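Local coordinates for protein endonuclease and methylase LlaGI (Lactococcus lactis, PDB 5FFJ) that recognises and methylates DNA as a nuclease-deleted form of a Type ISP restriction-modification enzyme with a helicase-like ATPase, a methyltransferase and a specificity domain, at residues V714-D719 / K1013-N1018; S937-F942 / H990-H995; H944-N949 / I1019-I1024. All blocks are in the same frame, centred on the assembly; numbering follows the deposited sequence.

How the contacts relate
Contacts 2 and 3 lie on the side of the methyltransferase's mixed sheet where strands 991-996 and 1022-1024 extend the core, and contact 1 packs the loop before strand 1022-1024 on helix 707-725. Contacts 2 and 3 are closest, with centres about 9 Å apart, and are joined by backbone pairing between strands 944-951 and 991-996: Leu945 O probably accepts from His993 N at 2.7 Å. Contact 1, centred about 13 Å from contact 3, meets it through Ile1016 O and Trp1021 NE1, 2.8 Å apart. Contacts 1 and 2 do not touch; their nearest atoms are about 7 Å apart. The bound DNA's nearest atoms are about 16, 13 and 11 Å from contacts 1, 2 and 3.

Contact 1 (V714-D719 / K1013-N1018); sequences VHSVDD and KESILN
The imidazole of His715 is stacked on the ring of Tyr753 from helix 745-760, while Glu1014 comes at it obliquely, with CB 3.3 Å from ND1. The two side chains run alongside each other in the same direction, and the glutamate, bent at chi2, leaves its carboxylate turned 68° from the ring plane; OE2 lies 3.6 Å from His715 CE1, without a hydrogen bond. The other flat group, the carboxylate of Asp719, is met at OD2 by Ser1015 OG, 3.0 Å away, on the anti lone pair, the one facing away from OD1.

Ser1015 turns OG anti to its own backbone N (chi1 160°), and that places the hydroxyl for two tasks. It donates to Asp719 OD2, and Ser1015 OG accepts from Leu1017 N at 3.0 Å in a nearly straight bond (164°), closing an ST turn. One helical turn earlier, Ser716 OG bonds to Phe712 O within helix 707-725 and takes a weak, bent bond from Ile1016 N at 3.3 Å. Carbon fills in around these polar links: CG1 and CG2 of Ile1016 both rest against Ser716 CB from one side, and Leu1017 crosses Asp719 obliquely, setting CD1 3.5 Å from its CB.

The loop following helix 1003-1012 is thus held against helix 707-725 by one sound hydrogen bond, Ser1015 to Asp719, and one weak one, with side-chain contacts filling in around them. The bond to Ser1015 would probably help keep Asp719 a carboxylate, though Asp719 OD2 also lies 3.2 Å from His715 O, a second acceptor, which would work the other way; the neighbouring Glu1014 may raise the proton affinity of His715.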
loop_
_atom_site.group_PDB
_atom_site.type_symbol
_atom_site.label_atom_id
_atom_site.label_comp_id
_atom_site.label_asym_id
_atom_site.label_seq_id
_atom_site.Cartn_x
_atom_site.Cartn_y
_atom_site.Cartn_z
ATOM N N VAL A 714 4.502 -24.936 -13.074
ATOM C CA VAL A 714 3.706 -25.595 -14.105
ATOM C C VAL A 714 4.439 -26.828 -14.624
ATOM O O VAL A 714 3.886 -27.928 -14.632
ATOM C CB VAL A 714 3.394 -24.642 -15.272
ATOM C CG1 VAL A 714 2.783 -25.403 -16.442
ATOM C CG2 VAL A 714 2.452 -23.537 -14.817
ATOM N N HIS A 715 5.679 -26.634 -15.068
ATOM C CA HIS A 715 6.542 -27.745 -15.446
ATOM C C HIS A 715 6.671 -28.734 -14.293
ATOM O O HIS A 715 6.612 -29.948 -14.490
ATOM C CB HIS A 715 7.933 -27.247 -15.837
ATOM C CG HIS A 715 7.979 -26.506 -17.138
ATOM N ND1 HIS A 715 9.031 -26.625 -18.021
ATOM C CD2 HIS A 715 7.117 -25.623 -17.697
ATOM C CE1 HIS A 715 8.810 -25.857 -19.073
ATOM N NE2 HIS A 715 7.656 -25.238 -18.901
ATOM N N SER A 716 6.858 -28.196 -13.094
ATOM C CA SER A 716 7.034 -29.006 -11.895
ATOM C C SER A 716 5.773 -29.801 -11.570
ATOM O O SER A 716 5.844 -30.961 -11.162
ATOM C CB SER A 716 7.415 -28.115 -10.714
ATOM O OG SER A 716 8.537 -27.309 -11.033
ATOM N N VAL A 717 4.620 -29.165 -11.745
ATOM C CA VAL A 717 3.340 -29.823 -11.519
ATOM C C VAL A 717 3.107 -30.873 -12.599
ATOM O O VAL A 717 2.664 -31.987 -12.314
ATOM C CB VAL A 717 2.180 -28.803 -11.508
ATOM C CG1 VAL A 717 0.838 -29.483 -11.788
ATOM C CG2 VAL A 717 2.140 -28.066 -10.171
ATOM N N ASP A 718 3.406 -30.505 -13.840
ATOM C CA ASP A 718 3.244 -31.406 -14.973
ATOM C C ASP A 718 4.131 -32.643 -14.835
ATOM O O ASP A 718 3.647 -33.771 -14.920
ATOM C CB ASP A 718 3.561 -30.678 -16.280
ATOM C CG ASP A 718 3.383 -31.562 -17.497
ATOM O OD1 ASP A 718 2.231 -31.951 -17.786
ATOM O OD2 ASP A 718 4.392 -31.859 -18.172
ATOM N N ASP A 719 5.426 -32.425 -14.622
ATOM C CA ASP A 719 6.379 -33.525 -14.495
ATOM C C ASP A 719 6.065 -34.394 -13.279
ATOM O O ASP A 719 6.438 -35.568 -13.232
ATOM C CB ASP A 719 7.812 -32.990 -14.400
ATOM C CG ASP A 719 8.269 -32.302 -15.677
ATOM O OD1 ASP A 719 7.724 -32.611 -16.758
ATOM O OD2 ASP A 719 9.183 -31.454 -15.598
ATOM N N LYS A 1013 16.563 -23.698 -14.918
ATOM C CA LYS A 1013 15.879 -24.913 -14.479
ATOM C C LYS A 1013 14.380 -24.659 -14.456
ATOM O O LYS A 1013 13.873 -23.930 -13.600
ATOM C CB LYS A 1013 16.363 -25.360 -13.096
ATOM C CG LYS A 1013 17.836 -25.108 -12.839
ATOM C CD LYS A 1013 18.497 -26.284 -12.148
ATOM C CE LYS A 1013 20.003 -26.117 -12.138
ATOM N NZ LYS A 1013 20.670 -27.163 -11.326
ATOM N N GLU A 1014 13.675 -25.266 -15.401
ATOM C CA GLU A 1014 12.250 -25.024 -15.571
ATOM C C GLU A 1014 11.425 -25.886 -14.624
ATOM O O GLU A 1014 10.239 -25.635 -14.430
ATOM C CB GLU A 1014 11.838 -25.288 -17.024
ATOM C CG GLU A 1014 12.529 -24.384 -18.037
ATOM C CD GLU A 1014 13.083 -25.146 -19.226
ATOM O OE1 GLU A 1014 14.323 -25.208 -19.366
ATOM O OE2 GLU A 1014 12.280 -25.679 -20.020
ATOM N N SER A 1015 12.054 -26.896 -14.027
ATOM C CA SER A 1015 11.322 -27.873 -13.227
ATOM C C SER A 1015 12.090 -28.378 -12.006
ATOM O O SER A 1015 13.299 -28.181 -11.881
ATOM C CB SER A 1015 10.924 -29.058 -14.113
ATOM O OG SER A 1015 10.632 -30.208 -13.340
ATOM N N ILE A 1016 11.353 -29.033 -11.113
ATOM C CA ILE A 1016 11.904 -29.612 -9.890
ATOM C C ILE A 1016 12.640 -30.928 -10.136
ATOM O O ILE A 1016 13.186 -31.523 -9.207
ATOM C CB ILE A 1016 10.790 -29.848 -8.843
ATOM C CG1 ILE A 1016 9.644 -30.686 -9.426
ATOM C CG2 ILE A 1016 10.273 -28.512 -8.320
ATOM C CD1 ILE A 1016 9.576 -32.080 -8.870
ATOM N N LEU A 1017 12.655 -31.380 -11.385
ATOM C CA LEU A 1017 13.405 -32.576 -11.754
ATOM C C LEU A 1017 14.903 -32.282 -11.788
ATOM O O LEU A 1017 15.724 -33.172 -11.565
ATOM C CB LEU A 1017 12.945 -33.104 -13.115
ATOM C CG LEU A 1017 11.695 -33.989 -13.162
ATOM C CD1 LEU A 1017 10.564 -33.436 -12.309
ATOM C CD2 LEU A 1017 11.238 -34.149 -14.606
ATOM N N ASN A 1018 15.246 -31.025 -12.055
ATOM C CA ASN A 1018 16.635 -30.632 -12.277
ATOM C C ASN A 1018 17.320 -30.038 -11.045
ATOM O O ASN A 1018 18.482 -29.635 -11.113
ATOM C CB ASN A 1018 16.700 -29.630 -13.432
ATOM C CG ASN A 1018 16.369 -30.264 -14.770
ATOM O OD1 ASN A 1018 17.257 -30.729 -15.485
ATOM N ND2 ASN A 1018 15.086 -30.296 -15.111
#

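Contact 2 (S937-F942 / H990-H995); sequences SLFKEF and HEVHYH
His990, just ahead of strand 991-996, does most of the work. Its CB bond points toward the helix end, and with chi1 at -66° CG is anti to the carbonyl carbon, which lays the imidazole under the C-terminal carbonyls of helix 932-941. Phe939 O stands over one face of the ring, 3.4 Å from His990 CG and offset toward the rim. The carbonyls of Lys940 and Phe942 approach obliquely; Phe942 O is 3.2 Å from ND1, but the angle is too poor for a hydrogen bond. That nitrogen is bonded instead to a residue bordering the segments. Three carbonyl oxygens around one imidazole would probably make a protonated form easier to hold. His990 CB, meanwhile, sits over a face of the Phe939 ring in a CH-pi contact, 4.2 Å from the centroid and 20° off the normal.

Next comes Glu991, whose side chain leaves in the other direction, toward His944; here the backbone meets the helix, with N lying 3.8 Å from Phe939 CE1. Val992 then closes the apolar part: CG2 crosses the phenyl obliquely and reaches CD1 at 3.6 Å. Phe939 gets there because CG is anti to its backbone N (chi1 -165°), so the ring swings over the start of the strand, where Pro1026 also touches it. Farther along, His993 and Tyr994 turn to neighbouring strands, His993 stacking on Tyr946.

Helix 932-941 links strands 915-922 and 944-951, which run parallel with antiparallel 977-984 between them. This is the beta-alpha-beta arrangement at the end of a Rossmann-like methyltransferase sheet, extended here by strand 991-996 beneath the helix's C-terminus.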
loop_
_atom_site.group_PDB
_atom_site.type_symbol
_atom_site.label_atom_id
_atom_site.label_comp_id
_atom_site.label_asym_id
_atom_site.label_seq_id
_atom_site.Cartn_x
_atom_site.Cartn_y
_atom_site.Cartn_z
ATOM N N SER A 937 1.775 -31.563 10.208
ATOM C CA SER A 937 0.611 -31.889 9.389
ATOM C C SER A 937 1.003 -32.235 7.955
ATOM O O SER A 937 0.647 -33.298 7.449
ATOM C CB SER A 937 -0.381 -30.723 9.383
ATOM O OG SER A 937 -0.928 -30.510 10.672
ATOM N N LEU A 938 1.734 -31.331 7.305
ATOM C CA LEU A 938 2.119 -31.509 5.909
ATOM C C LEU A 938 2.882 -32.814 5.686
ATOM O O LEU A 938 2.844 -33.382 4.596
ATOM C CB LEU A 938 2.972 -30.328 5.434
ATOM C CG LEU A 938 2.290 -28.959 5.352
ATOM C CD1 LEU A 938 3.320 -27.882 5.053
ATOM C CD2 LEU A 938 1.188 -28.946 4.305
ATOM N N PHE A 939 3.570 -33.288 6.719
ATOM C CA PHE A 939 4.354 -34.512 6.605
ATOM C C PHE A 939 3.450 -35.739 6.660
ATOM O O PHE A 939 3.777 -36.789 6.104
ATOM C CB PHE A 939 5.407 -34.574 7.712
ATOM C CG PHE A 939 6.482 -35.598 7.475
ATOM C CD1 PHE A 939 7.169 -35.636 6.272
ATOM C CD2 PHE A 939 6.822 -36.505 8.462
ATOM C CE1 PHE A 939 8.161 -36.573 6.053
ATOM C CE2 PHE A 939 7.816 -37.443 8.252
ATOM C CZ PHE A 939 8.486 -37.476 7.046
ATOM N N LYS A 940 2.310 -35.597 7.333
ATOM C CA LYS A 940 1.318 -36.665 7.412
ATOM C C LYS A 940 0.310 -36.566 6.269
ATOM O O LYS A 940 -0.048 -37.573 5.660
ATOM C CB LYS A 940 0.585 -36.621 8.759
ATOM C CG LYS A 940 1.443 -36.997 9.958
ATOM C CD LYS A 940 0.637 -36.978 11.250
ATOM C CE LYS A 940 1.455 -37.488 12.426
ATOM N NZ LYS A 940 0.651 -37.544 13.680
ATOM N N GLU A 941 -0.140 -35.350 5.980
ATOM C CA GLU A 941 -1.175 -35.133 4.970
ATOM C C GLU A 941 -0.671 -35.343 3.544
ATOM O O GLU A 941 -1.471 -35.473 2.615
ATOM C CB GLU A 941 -1.753 -33.722 5.096
ATOM C CG GLU A 941 -2.491 -33.467 6.400
ATOM C CD GLU A 941 -3.301 -32.185 6.375
ATOM O OE1 GLU A 941 -3.527 -31.641 5.273
ATOM O OE2 GLU A 941 -3.710 -31.721 7.460
ATOM N N PHE A 942 0.648 -35.369 3.371
ATOM C CA PHE A 942 1.248 -35.527 2.049
ATOM C C PHE A 942 2.360 -36.569 2.055
ATOM O O PHE A 942 2.935 -36.881 3.100
ATOM C CB PHE A 942 1.793 -34.190 1.547
ATOM C CG PHE A 942 0.735 -33.145 1.344
ATOM C CD1 PHE A 942 0.336 -32.329 2.391
ATOM C CD2 PHE A 942 0.136 -32.982 0.107
ATOM C CE1 PHE A 942 -0.639 -31.367 2.203
ATOM C CE2 PHE A 942 -0.837 -32.023 -0.088
ATOM C CZ PHE A 942 -1.227 -31.214 0.962
ATOM N N HIS A 990 6.480 -41.217 3.148
ATOM C CA HIS A 990 6.471 -39.814 3.554
ATOM C C HIS A 990 7.892 -39.272 3.593
ATOM O O HIS A 990 8.703 -39.714 4.407
ATOM C CB HIS A 990 5.819 -39.649 4.929
ATOM C CG HIS A 990 4.363 -39.987 4.954
ATOM N ND1 HIS A 990 3.568 -39.967 3.827
ATOM C CD2 HIS A 990 3.551 -40.357 5.976
ATOM C CE1 HIS A 990 2.339 -40.307 4.151
ATOM N NE2 HIS A 990 2.297 -40.550 5.450
ATOM N N GLU A 991 8.195 -38.318 2.717
ATOM C CA GLU A 991 9.526 -37.722 2.683
ATOM C C GLU A 991 9.518 -36.271 2.210
ATOM O O GLU A 991 8.718 -35.878 1.356
ATOM C CB GLU A 991 10.453 -38.547 1.790
ATOM C CG GLU A 991 9.886 -38.876 0.418
ATOM C CD GLU A 991 10.860 -39.676 -0.427
ATOM O OE1 GLU A 991 12.009 -39.875 0.022
ATOM O OE2 GLU A 991 10.481 -40.108 -1.535
ATOM N N VAL A 992 10.430 -35.488 2.781
ATOM C CA VAL A 992 10.586 -34.078 2.451
ATOM C C VAL A 992 11.785 -33.890 1.526
ATOM O O VAL A 992 12.813 -34.550 1.691
ATOM C CB VAL A 992 10.784 -33.222 3.720
ATOM C CG1 VAL A 992 10.818 -31.739 3.375
ATOM C CG2 VAL A 992 9.684 -33.506 4.735
ATOM N N HIS A 993 11.643 -32.990 0.558
ATOM C CA HIS A 993 12.730 -32.646 -0.351
ATOM C C HIS A 993 12.954 -31.139 -0.310
ATOM O O HIS A 993 12.076 -30.365 -0.683
ATOM C CB HIS A 993 12.412 -33.113 -1.773
ATOM C CG HIS A 993 12.099 -34.574 -1.869
ATOM N ND1 HIS A 993 12.993 -35.554 -1.496
ATOM C CD2 HIS A 993 10.987 -35.221 -2.295
ATOM C CE1 HIS A 993 12.447 -36.742 -1.687
ATOM N NE2 HIS A 993 11.231 -36.568 -2.171
ATOM N N TYR A 994 14.131 -30.726 0.154
ATOM C CA TYR A 994 14.392 -29.318 0.422
ATOM C C TYR A 994 15.650 -28.817 -0.273
ATOM O O TYR A 994 16.647 -29.535 -0.377
ATOM C CB TYR A 994 14.505 -29.090 1.930
ATOM C CG TYR A 994 14.951 -27.697 2.314
ATOM C CD1 TYR A 994 14.061 -26.629 2.299
ATOM C CD2 TYR A 994 16.262 -27.452 2.697
ATOM C CE1 TYR A 994 14.471 -25.354 2.651
ATOM C CE2 TYR A 994 16.679 -26.186 3.050
ATOM C CZ TYR A 994 15.782 -25.140 3.027
ATOM O OH TYR A 994 16.198 -23.876 3.378
ATOM N N HIS A 995 15.591 -27.577 -0.748
ATOM C CA HIS A 995 16.755 -26.925 -1.327
ATOM C C HIS A 995 16.769 -25.433 -1.009
ATOM O O HIS A 995 15.790 -24.724 -1.248
ATOM C CB HIS A 995 16.795 -27.129 -2.840
ATOM C CG HIS A 995 18.053 -26.626 -3.478
ATOM N ND1 HIS A 995 18.057 -25.644 -4.445
ATOM C CD2 HIS A 995 19.349 -26.961 -3.274
ATOM C CE1 HIS A 995 19.302 -25.402 -4.816
ATOM N NE2 HIS A 995 20.106 -26.186 -4.119
#

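Contact 3 (H944-N949 / I1019-I1024)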
loop_
_atom_site.group_PDB
_atom_site.type_symbol
_atom_site.label_atom_id
_atom_site.label_comp_id
_atom_site.label_asym_id
_atom_site.label_seq_id
_atom_site.Cartn_x
_atom_site.Cartn_y
_atom_site.Cartn_z
ATOM N N HIS A 944 4.997 -36.804 -0.783
ATOM C CA HIS A 944 6.197 -36.133 -1.261
ATOM C C HIS A 944 5.986 -34.624 -1.249
ATOM O O HIS A 944 4.979 -34.123 -1.751
ATOM C CB HIS A 944 6.561 -36.610 -2.670
ATOM C CG HIS A 944 6.716 -38.096 -2.785
ATOM N ND1 HIS A 944 7.928 -38.733 -2.632
ATOM C CD2 HIS A 944 5.810 -39.069 -3.046
ATOM C CE1 HIS A 944 7.763 -40.034 -2.791
ATOM N NE2 HIS A 944 6.487 -40.264 -3.042
ATOM N N LEU A 945 6.938 -33.908 -0.659
ATOM C CA LEU A 945 6.882 -32.454 -0.592
ATOM C C LEU A 945 8.234 -31.855 -0.948
ATOM O O LEU A 945 9.208 -32.031 -0.216
ATOM C CB LEU A 945 6.452 -31.995 0.804
ATOM C CG LEU A 945 5.012 -32.344 1.178
ATOM N N TYR A 946 8.294 -31.163 -2.083
ATOM C CA TYR A 946 9.505 -30.447 -2.465
ATOM C C TYR A 946 9.389 -28.987 -2.039
ATOM O O TYR A 946 8.497 -28.267 -2.494
ATOM C CB TYR A 946 9.765 -30.538 -3.971
ATOM C CG TYR A 946 9.705 -31.940 -4.542
ATOM C CD1 TYR A 946 8.490 -32.539 -4.855
ATOM C CD2 TYR A 946 10.870 -32.661 -4.780
ATOM C CE1 TYR A 946 8.437 -33.818 -5.381
ATOM C CE2 TYR A 946 10.826 -33.939 -5.305
ATOM C CZ TYR A 946 9.609 -34.512 -5.603
ATOM O OH TYR A 946 9.564 -35.783 -6.125
ATOM N N ILE A 947 10.291 -28.566 -1.157
ATOM C CA ILE A 947 10.315 -27.195 -0.658
ATOM C C ILE A 947 11.510 -26.442 -1.240
ATOM O O ILE A 947 12.661 -26.743 -0.919
ATOM C CB ILE A 947 10.391 -27.154 0.884
ATOM C CG1 ILE A 947 9.379 -28.121 1.505
ATOM C CG2 ILE A 947 10.159 -25.739 1.391
ATOM C CD1 ILE A 947 7.934 -27.831 1.151
ATOM N N PHE A 948 11.225 -25.464 -2.095
ATOM C CA PHE A 948 12.264 -24.650 -2.718
ATOM C C PHE A 948 12.344 -23.295 -2.025
ATOM O O PHE A 948 11.504 -22.424 -2.253
ATOM C CB PHE A 948 11.978 -24.471 -4.215
ATOM C CG PHE A 948 13.165 -23.998 -5.026
ATOM C CD1 PHE A 948 14.445 -23.975 -4.489
ATOM C CD2 PHE A 948 12.990 -23.574 -6.332
ATOM C CE1 PHE A 948 15.523 -23.543 -5.240
ATOM C CE2 PHE A 948 14.065 -23.137 -7.087
ATOM C CZ PHE A 948 15.331 -23.122 -6.541
ATOM N N ASN A 949 13.350 -23.124 -1.174
ATOM C CA ASN A 949 13.502 -21.888 -0.417
ATOM C C ASN A 949 14.204 -20.815 -1.240
ATOM O O ASN A 949 15.399 -20.915 -1.520
ATOM C CB ASN A 949 14.275 -22.152 0.876
ATOM C CG ASN A 949 14.255 -20.965 1.823
ATOM O OD1 ASN A 949 13.544 -19.986 1.599
ATOM N ND2 ASN A 949 15.034 -21.054 2.894
ATOM N N ILE A 1019 16.608 -29.995 -9.922
ATOM C CA ILE A 1019 17.172 -29.477 -8.677
ATOM C C ILE A 1019 17.814 -30.590 -7.855
ATOM O O ILE A 1019 17.256 -31.680 -7.727
ATOM C CB ILE A 1019 16.096 -28.780 -7.811
ATOM C CG1 ILE A 1019 15.529 -27.553 -8.535
ATOM C CG2 ILE A 1019 16.668 -28.381 -6.449
ATOM C CD1 ILE A 1019 16.533 -26.434 -8.772
ATOM N N ASP A 1020 18.986 -30.304 -7.297
ATOM C CA ASP A 1020 19.624 -31.212 -6.353
ATOM C C ASP A 1020 18.925 -31.092 -5.003
ATOM O O ASP A 1020 19.159 -30.142 -4.255
ATOM C CB ASP A 1020 21.118 -30.903 -6.220
ATOM C CG ASP A 1020 21.877 -31.981 -5.459
ATOM O OD1 ASP A 1020 21.267 -32.671 -4.614
ATOM O OD2 ASP A 1020 23.090 -32.138 -5.706
ATOM N N TRP A 1021 18.067 -32.060 -4.697
ATOM C CA TRP A 1021 17.301 -32.044 -3.457
ATOM C C TRP A 1021 18.080 -32.659 -2.304
ATOM O O TRP A 1021 18.935 -33.522 -2.509
ATOM C CB TRP A 1021 15.981 -32.794 -3.631
ATOM C CG TRP A 1021 15.104 -32.213 -4.680
ATOM C CD1 TRP A 1021 14.816 -32.750 -5.897
ATOM C CD2 TRP A 1021 14.397 -30.970 -4.611
ATOM N NE1 TRP A 1021 13.970 -31.920 -6.592
ATOM C CE2 TRP A 1021 13.698 -30.821 -5.822
ATOM C CE3 TRP A 1021 14.287 -29.971 -3.639
ATOM C CZ2 TRP A 1021 12.901 -29.712 -6.090
ATOM C CZ3 TRP A 1021 13.494 -28.871 -3.906
ATOM C CH2 TRP A 1021 12.812 -28.750 -5.123
ATOM N N GLU A 1022 17.775 -32.202 -1.092
ATOM C CA GLU A 1022 18.298 -32.818 0.120
ATOM C C GLU A 1022 17.181 -33.580 0.817
ATOM O O GLU A 1022 16.112 -33.029 1.082
ATOM C CB GLU A 1022 18.888 -31.770 1.065
ATOM C CG GLU A 1022 19.604 -32.372 2.268
ATOM C CD GLU A 1022 19.977 -31.338 3.309
ATOM O OE1 GLU A 1022 20.290 -31.733 4.452
ATOM O OE2 GLU A 1022 19.961 -30.132 2.985
ATOM N N ASN A 1023 17.428 -34.852 1.105
ATOM C CA ASN A 1023 16.462 -35.665 1.829
ATOM C C ASN A 1023 16.443 -35.267 3.301
ATOM O O ASN A 1023 17.477 -35.298 3.969
ATOM C CB ASN A 1023 16.791 -37.152 1.682
ATOM C CG ASN A 1023 15.565 -37.997 1.384
ATOM O OD1 ASN A 1023 14.717 -37.622 0.573
ATOM N ND2 ASN A 1023 15.464 -39.144 2.044
ATOM N N ILE A 1024 15.267 -34.890 3.794
ATOM C CA ILE A 1024 15.120 -34.403 5.162
ATOM C C ILE A 1024 14.209 -35.303 5.990
ATOM O O ILE A 1024 13.075 -35.586 5.601
ATOM C CB ILE A 1024 14.569 -32.956 5.176
ATOM C CG1 ILE A 1024 15.700 -31.974 4.844
ATOM C CG2 ILE A 1024 13.932 -32.619 6.536
ATOM C CD1 ILE A 1024 15.305 -30.512 4.886
#
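The tight part is Tyr946 against Trp1021, side chains that cross at about a right angle. Tyr946 CB lies over the six-membered ring of the indole, 4.0 Å from its centroid and 22° off the normal, a CH-pi contact. Nearer the five-membered ring, Tyr946 CD2 comes to 3.5 Å from Trp1021 CE2; with the planes 54° apart, the aromatic pair is oblique. On the opposite face lies Ile1019 CG2, 3.7 Å above the ring and over its centre, so the indole is sandwiched. Its NE1 gives its hydrogen to Ile1016 O, which fixes how the ring is turned.

Looser packing follows at the indole's edge. Phe948 CB is 4.5 Å from Trp1021 CH2, and the phenyl reaches only Ile1019, CZ to CD1 at 4.2 Å, again crossing near a right angle. Asp1020, Glu1022 and Asn1023 form the exposed side and make no contact with 944-949.

An alanine in place of Trp1021 would remove the indole between Tyr946 and Ile1019 and the hydrogen bond to Ile1016 O, and would probably loosen the approach to strand 1022-1024.

No backbone bonds join the segments, because strand 991-996 runs between them. The chain leading into edge strand 1022-1024 instead lays its tryptophan over the face of strand 944-951, past that intervening strand, at the edge of the Rossmann-like methyltransferase sheet.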